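Local coordinates for putative DNA-binding protein (Ralstonia eutropha, PDB 2OBP) that probably binds DNA through a small helix-turn-helix domain with a beta-hairpin wing, at residues 15-20 with 46-51; 26-31 with 35-40; 59-62 with 67-70. All coordinates share one frame; numbering follows the deposited sequence. Where two conformers were deposited one is given.

Contact 1. Residues 15-20 with 46-51; sequences DPAIVE and AQLPMS
Glu20, Leu48 and Ala46 supply most of the surface buried where the helix 16-28 lies against the turn between helices 39-46 and 50-62, with Ala17 as the fourth partner. The Glu20 contact is made by the aliphatic part of the chain and not by its charge. With CG anti to the backbone N (chi1 -163°), the methylene CG of Glu20 sits 3.5 Å from the carbonyl oxygen O of Ala46 and 4.0 Å from the methyl CB of Ala46. The chain then bends at chi2 (65°), and no hydrogen bond joins the two segments. About one helical turn before Glu20, Ala17 meets Leu48, which reaches across with both branches of its fork: the CD2 of Leu48 stands 4.0 Å from the CB of Ala17, while its CD1 is 4.0 Å from the carbonyl O of the same Ala17. The alanine methyl is thus held against the end of the leucine, and Val56 and Val21 extend this apolar patch beyond the two segments. Asp15 is the N-cap of the helix, its OD1 accepting from Ala17 N at 2.9 Å from above the carboxylate plane, while its OD2 makes a salt bridge with Arg55 on helix 50-62. In the partner segment Gln47, with positive phi, leaves the preceding helix through a Schellman motif, two bonds reaching back into its last turn, and the chain passes on to Leu48. A first helix packed in this way on the turn of a helix-turn-helix unit is an arrangement seen in winged helix domains.

Contact 2. Residues 26-31 with 35-40; sequences REAGIE and TPWSLP
The methyl of Ala28 resting on the indole face of Trp37 makes this a small CH-pi contact at the surface, where the end of helix 16-28 meets the segment leading into helix 39-46 of the winged helix fold. Ala28 and Trp37 bury most of the surface involved, with a smaller share from Glu27. The segment 35-40 is tied to the hairpin by backbone hydrogen bonds of Trp37 with Ala78 and of Leu39 with Gly76, in the position where winged helix domains often place a first short strand.

Trp37 has its CG anti to the carbonyl carbon and beside the backbone N (chi1 -68°), which puts one face of the ring over the CB of Ala28. That CB of Ala28 lies 3.4 Å from the centroid of the five-membered ring of Trp37, only 11° off the ring normal. Glu27 comes in differently: its chain, extended beyond CG, carries the carboxylate to the rim of the six-membered ring, the two planes standing 80° apart. The indole also has a cation-pi partner in Lys41 and touches Ile42 and Arg45, so helix 39-46 contributes to its setting as well. A water lies between Ala28 O and Thr35 O, but it is too close to the former for the bridge to be more than doubtful. At the edge of the indole, near its plane, the OE2 of Glu27 is 4.1 Å from the CH2 of Trp37.

Contact 3. Residues 59-62 with 67-70; sequences QLQA and DVSV
Gln61 and Asp67 mark the closest approach of the two backbones, their CA atoms 5.8 Å apart, where the last turn of helix 50-62 comes alongside the beginning of strand 66-70. One segment is wholly helical and the other wholly extended, and just four residues separate them. A backbone hydrogen bond between Leu60 and Ala66 helps to close this short connection. From Asp67 the strand alternates: the CB of Asp67 and of Ser69 are directed away from the helix, whereas that of Val68 is directed towards it.

That leaves one pair of side chains to make the contact. In Gln61, given here in one of two deposited conformers, a chi1 of -163° swings CG away from the residue's own backbone N, and the stretched chain crosses the Val68 side chain at about a right angle. The methylene CB of Gln61 lies 4.0 Å from the CG2 branch of Val68, and further out its CD is 3.9 Å from the CB of Val68. The amide nitrogen NE2 of Gln61 ends 3.6 Å from the same CB of Val68. It also comes within 3.4 Å of the carbonyl O of Val68, yet the angle is too poor for a hydrogen bond, so within the two segments the amide end meets Val68 by van der Waals contact alone. Backbone hydrogen bonds of Asp67 with Ser79 and Ser69 with His77 pair the strand antiparallel with strand 76-80. A helix that passes through a short turn into the first strand of a beta-hairpin is the junction between the second helix of a helix-turn-helix and the wing in winged helix domains.

In the fold
The three contacts lie 13 to 15 Å apart, centre to centre, in a single small domain. Contacts 1 and 2 both use helix 16-28, one near its start and the other at its end, and contact 2 is nested inside the chain loop that contact 1 closes; in the conformer given, the selenomethionine Met50 of contact 1 packs on the backbone of Leu39 of contact 2. Contact 3 follows later in the sequence and shares helix 50-62 with contact 1, with Ile18 packing on Gln59 and Leu60. Together they join the first helix, the helix-turn-helix and the hairpin into one body, consistent with a winged helix protein that probably binds DNA.

Contact 1. Residues 15-20 with 46-51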
loop_
_atom_site.group_PDB
_atom_site.type_symbol
_atom_site.label_atom_id
_atom_site.label_comp_id
_atom_site.label_asym_id
_atom_site.label_seq_id
_atom_site.Cartn_x
_atom_site.Cartn_y
_atom_site.Cartn_z
ATOM N N ASP A 15 -12.600 -1.673 8.169
ATOM C CA ASP A 15 -11.558 -0.705 8.558
ATOM C C ASP A 15 -11.254 0.188 7.354
ATOM O O ASP A 15 -10.673 -0.281 6.350
ATOM C CB ASP A 15 -10.277 -1.416 9.027
ATOM C CG ASP A 15 -9.176 -0.429 9.526
ATOM O OD1 ASP A 15 -9.243 0.771 9.240
ATOM O OD2 ASP A 15 -8.232 -0.860 10.229
ATOM N N PRO A 16 -11.622 1.478 7.441
ATOM C CA PRO A 16 -11.473 2.362 6.290
ATOM C C PRO A 16 -9.997 2.626 5.952
ATOM O O PRO A 16 -9.663 2.941 4.808
ATOM C CB PRO A 16 -12.207 3.623 6.721
ATOM C CG PRO A 16 -12.120 3.610 8.227
ATOM C CD PRO A 16 -12.221 2.179 8.602
ATOM N N ALA A 17 -9.123 2.532 6.950
ATOM C CA ALA A 17 -7.706 2.733 6.705
ATOM C C ALA A 17 -7.095 1.632 5.851
ATOM O O ALA A 17 -6.227 1.906 4.988
ATOM C CB ALA A 17 -6.920 2.905 8.031
ATOM N N ILE A 18 -7.520 0.389 6.050
ATOM C CA ILE A 18 -7.008 -0.688 5.213
ATOM C C ILE A 18 -7.532 -0.521 3.755
ATOM O O ILE A 18 -6.796 -0.669 2.779
ATOM C CB ILE A 18 -7.316 -2.091 5.781
ATOM C CG1 ILE A 18 -6.624 -2.308 7.151
ATOM C CG2 ILE A 18 -6.849 -3.130 4.755
ATOM C CD1 ILE A 18 -7.066 -3.524 7.951
ATOM N N VAL A 19 -8.817 -0.227 3.627
ATOM C CA VAL A 19 -9.409 0.033 2.324
ATOM C C VAL A 19 -8.695 1.177 1.605
ATOM O O VAL A 19 -8.376 1.053 0.437
ATOM C CB VAL A 19 -10.933 0.345 2.438
ATOM C CG1 VAL A 19 -11.476 0.791 1.071
ATOM C CG2 VAL A 19 -11.678 -0.867 2.995
ATOM N N GLU A 20 -8.429 2.273 2.303
ATOM C CA GLU A 20 -7.846 3.441 1.667
ATOM C C GLU A 20 -6.425 3.168 1.157
ATOM O O GLU A 20 -6.056 3.577 0.045
ATOM C CB GLU A 20 -7.856 4.646 2.586
ATOM C CG GLU A 20 -7.638 5.960 1.836
ATOM C CD GLU A 20 -8.761 6.311 0.862
ATOM O OE1 GLU A 20 -9.878 5.754 0.981
ATOM O OE2 GLU A 20 -8.512 7.139 -0.037
ATOM N N ALA A 46 -3.407 8.679 1.051
ATOM C CA ALA A 46 -4.395 7.946 1.871
ATOM C C ALA A 46 -4.975 8.791 3.000
ATOM O O ALA A 46 -5.936 8.399 3.662
ATOM C CB ALA A 46 -3.754 6.650 2.447
ATOM N N GLN A 47 -4.372 9.950 3.234
ATOM C CA GLN A 47 -4.741 10.841 4.330
ATOM C C GLN A 47 -4.621 10.189 5.702
ATOM O O GLN A 47 -5.496 10.323 6.543
ATOM C CB GLN A 47 -6.132 11.417 4.098
ATOM C CG GLN A 47 -6.210 12.263 2.827
ATOM C CD GLN A 47 -7.569 12.882 2.614
ATOM O OE1 GLN A 47 -8.428 12.283 1.972
ATOM N NE2 GLN A 47 -7.778 14.064 3.158
ATOM N N LEU A 48 -3.525 9.485 5.917
ATOM C CA LEU A 48 -3.271 8.739 7.143
ATOM C C LEU A 48 -1.984 9.258 7.750
ATOM O O LEU A 48 -1.040 9.548 7.031
ATOM C CB LEU A 48 -3.103 7.244 6.845
ATOM C CG LEU A 48 -4.347 6.512 6.367
ATOM C CD1 LEU A 48 -4.017 5.034 6.065
ATOM C CD2 LEU A 48 -5.491 6.584 7.389
ATOM N N PRO A 49 -1.934 9.362 9.084
ATOM C CA PRO A 49 -0.652 9.554 9.749
ATOM C C PRO A 49 0.299 8.389 9.450
ATOM O O PRO A 49 -0.172 7.250 9.234
ATOM C CB PRO A 49 -1.004 9.533 11.232
ATOM C CG PRO A 49 -2.482 9.658 11.315
ATOM C CD PRO A 49 -3.055 9.206 10.029
HETATM N N MSE A 50 1.601 8.656 9.443
HETATM C CA MSE A 50 2.582 7.619 9.172
HETATM C C MSE A 50 2.447 6.393 10.099
HETATM O O MSE A 50 2.656 5.248 9.670
HETATM C CB MSE A 50 3.972 8.237 9.263
HETATM C CG MSE A 50 5.086 7.290 9.009
HETATM SE SE MSE A 50 5.003 6.295 7.345
HETATM C CE MSE A 50 4.813 7.608 6.075
ATOM N N SER A 51 2.123 6.617 11.378
ATOM C CA SER A 51 2.005 5.471 12.296
ATOM C C SER A 51 0.883 4.523 11.856
ATOM O O SER A 51 1.020 3.294 11.939
ATOM C CB SER A 51 1.768 5.945 13.740
ATOM O OG SER A 51 0.620 6.752 13.788
#

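Contact 2. Residues 26-31 with 35-40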
loop_
_atom_site.group_PDB
_atom_site.type_symbol
_atom_site.label_atom_id
_atom_site.label_comp_id
_atom_site.label_asym_id
_atom_site.label_seq_id
_atom_site.Cartn_x
_atom_site.Cartn_y
_atom_site.Cartn_z
ATOM N N ARG A 26 -3.328 0.462 -5.364
ATOM C CA ARG A 26 -3.811 0.095 -6.669
ATOM C C ARG A 26 -3.568 1.201 -7.711
ATOM O O ARG A 26 -3.103 0.916 -8.815
ATOM C CB ARG A 26 -5.294 -0.270 -6.597
ATOM C CG ARG A 26 -5.988 -0.283 -7.973
ATOM C CD ARG A 26 -7.322 -0.916 -7.874
ATOM N NE ARG A 26 -8.169 -0.786 -9.074
ATOM C CZ ARG A 26 -7.866 -1.264 -10.288
ATOM N NH1 ARG A 26 -6.729 -1.922 -10.541
ATOM N NH2 ARG A 26 -8.734 -1.100 -11.278
ATOM N N GLU A 27 -3.915 2.435 -7.359
ATOM C CA GLU A 27 -3.646 3.610 -8.193
ATOM C C GLU A 27 -2.159 3.717 -8.556
ATOM O O GLU A 27 -1.809 3.931 -9.711
ATOM C CB GLU A 27 -4.091 4.889 -7.475
ATOM C CG GLU A 27 -4.014 6.139 -8.366
ATOM C CD GLU A 27 -4.239 7.440 -7.626
ATOM O OE1 GLU A 27 -4.940 7.442 -6.589
ATOM O OE2 GLU A 27 -3.710 8.469 -8.103
ATOM N N ALA A 28 -1.292 3.569 -7.555
ATOM C CA ALA A 28 0.149 3.650 -7.764
ATOM C C ALA A 28 0.659 2.661 -8.825
ATOM O O ALA A 28 1.575 2.978 -9.602
ATOM C CB ALA A 28 0.859 3.433 -6.438
ATOM N N GLY A 29 0.051 1.488 -8.875
ATOM C CA GLY A 29 0.489 0.415 -9.759
ATOM C C GLY A 29 -0.156 0.342 -11.119
ATOM O O GLY A 29 0.167 -0.569 -11.867
ATOM N N ILE A 30 -1.058 1.275 -11.434
ATOM C CA ILE A 30 -1.776 1.210 -12.704
ATOM C C ILE A 30 -0.820 1.398 -13.894
ATOM O O ILE A 30 -0.975 0.699 -14.915
ATOM C CB ILE A 30 -2.983 2.192 -12.767
ATOM C CG1 ILE A 30 -4.097 1.750 -11.806
ATOM C CG2 ILE A 30 -3.554 2.266 -14.175
ATOM C CD1 ILE A 30 -4.777 0.434 -12.177
ATOM N N GLU A 31 0.166 2.281 -13.780
ATOM C CA GLU A 31 1.151 2.417 -14.853
ATOM C C GLU A 31 2.216 1.335 -14.723
ATOM O O GLU A 31 2.959 1.313 -13.748
ATOM C CB GLU A 31 1.814 3.797 -14.825
ATOM C CG GLU A 31 2.788 3.996 -15.987
ATOM C CD GLU A 31 3.498 5.334 -15.964
ATOM O OE1 GLU A 31 3.693 5.896 -14.861
ATOM O OE2 GLU A 31 3.870 5.808 -17.059
ATOM N N THR A 35 7.711 3.341 -10.631
ATOM C CA THR A 35 8.421 3.236 -9.361
ATOM C C THR A 35 7.450 3.174 -8.201
ATOM O O THR A 35 6.517 3.979 -8.147
ATOM C CB THR A 35 9.320 4.452 -9.205
ATOM O OG1 THR A 35 10.245 4.474 -10.292
ATOM C CG2 THR A 35 10.052 4.445 -7.861
ATOM N N PRO A 36 7.635 2.211 -7.263
ATOM C CA PRO A 36 6.680 2.172 -6.142
ATOM C C PRO A 36 6.735 3.453 -5.339
ATOM O O PRO A 36 7.800 4.004 -5.165
ATOM C CB PRO A 36 7.184 1.038 -5.257
ATOM C CG PRO A 36 8.060 0.214 -6.111
ATOM C CD PRO A 36 8.639 1.127 -7.156
ATOM N N TRP A 37 5.598 3.866 -4.810
ATOM C CA TRP A 37 5.556 5.124 -4.080
ATOM C C TRP A 37 6.232 5.017 -2.736
ATOM O O TRP A 37 6.196 4.004 -2.066
ATOM C CB TRP A 37 4.116 5.536 -3.850
ATOM C CG TRP A 37 3.351 5.925 -5.113
ATOM C CD1 TRP A 37 3.769 5.850 -6.407
ATOM C CD2 TRP A 37 2.051 6.486 -5.144
ATOM N NE1 TRP A 37 2.773 6.308 -7.252
ATOM C CE2 TRP A 37 1.711 6.700 -6.490
ATOM C CE3 TRP A 37 1.108 6.772 -4.154
ATOM C CZ2 TRP A 37 0.474 7.206 -6.870
ATOM C CZ3 TRP A 37 -0.102 7.285 -4.530
ATOM C CH2 TRP A 37 -0.416 7.494 -5.872
ATOM N N SER A 38 6.861 6.114 -2.337
ATOM C CA SER A 38 7.450 6.205 -1.028
ATOM C C SER A 38 6.404 6.249 0.075
ATOM O O SER A 38 5.265 6.669 -0.127
ATOM C CB SER A 38 8.328 7.442 -0.941
ATOM O OG SER A 38 7.633 8.690 -0.854
ATOM N N LEU A 39 6.806 5.821 1.275
ATOM C CA LEU A 39 5.814 5.766 2.376
ATOM C C LEU A 39 5.128 7.106 2.629
ATOM O O LEU A 39 3.910 7.151 2.766
ATOM C CB LEU A 39 6.416 5.170 3.647
ATOM C CG LEU A 39 7.079 3.817 3.474
ATOM C CD1 LEU A 39 7.630 3.328 4.842
ATOM C CD2 LEU A 39 6.173 2.780 2.826
ATOM N N PRO A 40 5.881 8.220 2.683
ATOM C CA PRO A 40 5.161 9.482 2.943
ATOM C C PRO A 40 4.128 9.872 1.875
ATOM O O PRO A 40 3.144 10.554 2.180
ATOM C CB PRO A 40 6.295 10.510 2.980
ATOM C CG PRO A 40 7.459 9.668 3.424
ATOM C CD PRO A 40 7.329 8.429 2.665
HETATM O O HOH W 1 3.859 2.706 -8.627
#

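Contact 3. Residues 59-62 with 67-70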
loop_
_atom_site.group_PDB
_atom_site.type_symbol
_atom_site.label_atom_id
_atom_site.label_comp_id
_atom_site.label_asym_id
_atom_site.label_seq_id
_atom_site.Cartn_x
_atom_site.Cartn_y
_atom_site.Cartn_z
ATOM N N GLN A 59 0.179 -5.230 8.267
ATOM C CA GLN A 59 -0.909 -6.190 8.118
ATOM C C GLN A 59 -1.069 -6.662 6.679
ATOM O O GLN A 59 -1.324 -7.844 6.442
ATOM C CB GLN A 59 -2.220 -5.567 8.621
ATOM C CG GLN A 59 -2.237 -5.369 10.148
ATOM C CD GLN A 59 -3.429 -4.573 10.662
ATOM O OE1 GLN A 59 -4.028 -3.798 9.904
ATOM N NE2 GLN A 59 -3.797 -4.784 11.945
ATOM N N LEU A 60 -0.969 -5.748 5.715
ATOM C CA LEU A 60 -1.041 -6.164 4.298
ATOM C C LEU A 60 0.151 -7.008 3.859
ATOM O O LEU A 60 -0.005 -7.904 2.996
ATOM C CB LEU A 60 -1.209 -4.948 3.361
ATOM C CG LEU A 60 -2.536 -4.199 3.545
ATOM C CD1 LEU A 60 -2.530 -2.935 2.659
ATOM C CD2 LEU A 60 -3.737 -5.144 3.248
ATOM N N GLN A 61 1.339 -6.710 4.405
ATOM C CA GLN A 61 2.544 -7.491 4.134
ATOM C C GLN A 61 2.379 -8.906 4.711
ATOM O O GLN A 61 2.654 -9.913 4.056
ATOM C CB GLN A 61 3.767 -6.755 4.729
ATOM C CG GLN A 61 5.128 -7.183 4.226
ATOM C CD GLN A 61 6.254 -6.623 5.060
ATOM O OE1 GLN A 61 6.098 -6.385 6.244
ATOM N NE2 GLN A 61 7.408 -6.406 4.436
ATOM N N ALA A 62 1.881 -8.993 5.943
ATOM C CA ALA A 62 1.578 -10.286 6.554
ATOM C C ALA A 62 0.630 -11.126 5.747
ATOM O O ALA A 62 0.801 -12.370 5.604
ATOM C CB ALA A 62 1.004 -10.031 7.943
ATOM N N ASP A 67 4.127 -5.472 -0.651
ATOM C CA ASP A 67 5.568 -5.530 -0.448
ATOM C C ASP A 67 5.940 -4.236 0.210
ATOM O O ASP A 67 5.514 -3.162 -0.219
ATOM C CB ASP A 67 6.261 -5.616 -1.797
ATOM C CG ASP A 67 7.762 -5.887 -1.692
ATOM O OD1 ASP A 67 8.338 -5.978 -0.585
ATOM O OD2 ASP A 67 8.371 -6.083 -2.744
ATOM N N VAL A 68 6.648 -4.329 1.318
ATOM C CA VAL A 68 7.086 -3.117 2.020
ATOM C C VAL A 68 8.593 -3.237 2.034
ATOM O O VAL A 68 9.140 -4.158 2.636
ATOM C CB VAL A 68 6.485 -3.039 3.459
ATOM C CG1 VAL A 68 6.892 -1.704 4.147
ATOM C CG2 VAL A 68 4.919 -3.225 3.364
ATOM N N SER A 69 9.282 -2.296 1.374
ATOM C CA SER A 69 10.743 -2.345 1.229
ATOM C C SER A 69 11.361 -1.136 1.942
ATOM O O SER A 69 11.203 -0.012 1.490
ATOM C CB SER A 69 11.153 -2.323 -0.255
ATOM O OG SER A 69 10.841 -3.539 -0.945
ATOM N N VAL A 70 12.074 -1.383 3.035
ATOM C CA VAL A 70 12.751 -0.325 3.803
ATOM C C VAL A 70 14.277 -0.552 3.871
ATOM O O VAL A 70 14.785 -1.690 3.779
ATOM C CB VAL A 70 12.133 -0.174 5.221
ATOM C CG1 VAL A 70 10.598 0.198 5.118
ATOM C CG2 VAL A 70 12.383 -1.487 6.055
#